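Local coordinates for enoyl-CoA hydratase/isomerase family protein (PDB 3OT6) that belongs to the crotonase-like family and probably acts on acyl-CoA thioesters as an enoyl-CoA hydratase or isomerase, at residues A[27-32]-A[62-67]. Numbering follows the deposited sequence.
Sequences NAISPD and GGYDLK
A single parallel beta bridge joins I29 to Y64, tying together two loops of the crotonase fold just before each turns into a helix. I29 provides both bonds: its N donates to G63 O at 2.8 Å, and its O accepts the N-H of D65, also at 2.8 Å and nearly straight (168° at the hydrogen). Two CA-H...O contacts back this up, with A28 CA 3.1 Å from G63 O and Y64 CA 3.4 Å from I29 O. G63 takes a positive phi (113°), a conformation that suits glycine, because a CB would collide with G62 O. In crotonases this glycine-rich loop contributes a backbone N-H to the oxyanion hole, so the bridge fastens a loop that is probably part of the active site.

Side chains pack around the bridge. I29 O lies in the plane of the Y64 ring at its CD1 edge; I29 CB, displaced well out of that plane, is 4.0 Å from CD1. I29 CG2, anti to the backbone N, comes near CD1 and CE1 from out of the ring plane, while CG1 lies over the G63 carbonyl. Beyond the pair, K108 of helix 108-113 touches both side chains. A28 CB rests 3.7 Å from D65 CA, and D65 CB sits 3.6 Å from I29 O. S30 and D65 are both N-cap residues, of helices 31-46 and 66-71. They meet through S30 CB and D65 OD2, 3.8 Å apart, while S30 OG caps V33 N in its own helix.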
loop_
_atom_site.group_PDB
_atom_site.type_symbol
_atom_site.label_atom_id
_atom_site.label_comp_id
_atom_site.label_asym_id
_atom_site.label_seq_id
_atom_site.Cartn_x
_atom_site.Cartn_y
_atom_site.Cartn_z
ATOM N N ASN A 27 -7.010 11.264 0.551
ATOM C CA ASN A 27 -6.309 10.385 1.457
ATOM C C ASN A 27 -4.780 10.542 1.391
ATOM O O ASN A 27 -4.050 9.553 1.336
ATOM C CB ASN A 27 -6.701 8.929 1.199
ATOM C CG ASN A 27 -8.072 8.554 1.780
ATOM O OD1 ASN A 27 -8.551 9.170 2.718
ATOM N ND2 ASN A 27 -8.662 7.474 1.268
ATOM N N ALA A 28 -4.268 11.763 1.416
ATOM C CA ALA A 28 -2.823 11.922 1.408
ATOM C C ALA A 28 -2.181 11.134 2.557
ATOM O O ALA A 28 -2.771 10.974 3.623
ATOM C CB ALA A 28 -2.439 13.409 1.470
ATOM N N ILE A 29 -0.969 10.642 2.339
ATOM C CA ILE A 29 -0.219 9.940 3.327
ATOM C C ILE A 29 0.618 11.008 4.019
ATOM O O ILE A 29 1.607 11.498 3.478
ATOM C CB ILE A 29 0.657 8.825 2.684
ATOM C CG1 ILE A 29 -0.170 7.931 1.753
ATOM C CG2 ILE A 29 1.374 7.978 3.746
ATOM C CD1 ILE A 29 -1.446 7.284 2.387
ATOM N N SER A 30 0.192 11.387 5.215
ATOM C CA SER A 30 0.884 12.400 6.012
ATOM C C SER A 30 1.652 11.682 7.105
ATOM O O SER A 30 1.521 10.465 7.230
ATOM C CB SER A 30 -0.133 13.332 6.639
ATOM O OG SER A 30 -1.025 12.605 7.491
ATOM N N PRO A 31 2.493 12.422 7.879
ATOM C CA PRO A 31 3.113 11.790 9.088
ATOM C C PRO A 31 2.108 11.185 10.094
ATOM O O PRO A 31 2.331 10.086 10.603
ATOM C CB PRO A 31 3.918 12.922 9.695
ATOM C CG PRO A 31 4.369 13.739 8.450
ATOM C CD PRO A 31 3.165 13.700 7.520
ATOM N N ASP A 32 1.006 11.870 10.330
ATOM C CA ASP A 32 -0.057 11.385 11.217
ATOM C C ASP A 32 -0.695 10.121 10.659
ATOM O O ASP A 32 -0.920 9.172 11.393
ATOM C CB ASP A 32 -1.148 12.454 11.334
ATOM C CG ASP A 32 -0.724 13.669 12.187
ATOM O OD1 ASP A 32 0.371 13.689 12.799
ATOM O OD2 ASP A 32 -1.536 14.645 12.211
ATOM N N GLY A 62 -4.021 9.294 -2.938
ATOM C CA GLY A 62 -3.389 10.023 -4.037
ATOM C C GLY A 62 -1.906 10.164 -3.742
ATOM O O GLY A 62 -1.194 10.809 -4.492
ATOM N N GLY A 63 -1.428 9.582 -2.638
ATOM C CA GLY A 63 0.004 9.581 -2.363
ATOM C C GLY A 63 0.389 10.421 -1.155
ATOM O O GLY A 63 -0.497 10.853 -0.418
ATOM N N TYR A 64 1.694 10.670 -1.005
ATOM C CA TYR A 64 2.248 11.398 0.121
ATOM C C TYR A 64 1.676 12.783 0.131
ATOM O O TYR A 64 1.351 13.347 -0.940
ATOM C CB TYR A 64 3.752 11.500 -0.018
ATOM C CG TYR A 64 4.550 10.287 0.415
ATOM C CD1 TYR A 64 4.418 9.775 1.696
ATOM C CD2 TYR A 64 5.460 9.665 -0.452
ATOM C CE1 TYR A 64 5.159 8.669 2.128
ATOM C CE2 TYR A 64 6.201 8.551 -0.047
ATOM C CZ TYR A 64 6.050 8.081 1.277
ATOM O OH TYR A 64 6.728 6.970 1.741
ATOM N N ASP A 65 1.486 13.307 1.350
ATOM C CA ASP A 65 1.058 14.696 1.559
ATOM C C ASP A 65 2.110 15.645 0.977
ATOM O O ASP A 65 3.248 15.712 1.475
ATOM C CB ASP A 65 0.935 14.974 3.055
ATOM C CG ASP A 65 0.178 16.267 3.351
ATOM O OD1 ASP A 65 0.215 17.219 2.549
ATOM O OD2 ASP A 65 -0.478 16.331 4.395
ATOM N N LEU A 66 1.732 16.376 -0.069
ATOM C CA LEU A 66 2.643 17.259 -0.829
ATOM C C LEU A 66 3.049 18.469 -0.007
ATOM O O LEU A 66 4.189 18.936 -0.060
ATOM C CB LEU A 66 1.924 17.737 -2.088
ATOM C CG LEU A 66 2.319 17.232 -3.488
ATOM C CD1 LEU A 66 3.330 18.264 -4.052
ATOM C CD2 LEU A 66 2.847 15.729 -3.584
ATOM N N LYS A 67 2.096 18.962 0.761
ATOM C CA LYS A 67 2.339 20.018 1.701
ATOM C C LYS A 67 3.514 19.666 2.633
ATOM O O LYS A 67 4.478 20.403 2.679
ATOM C CB LYS A 67 1.023 20.333 2.428
ATOM C CG LYS A 67 1.012 21.634 3.228
ATOM C CD LYS A 67 1.472 21.404 4.702
ATOM C CE LYS A 67 1.446 22.731 5.528
ATOM N NZ LYS A 67 0.271 23.608 5.128
#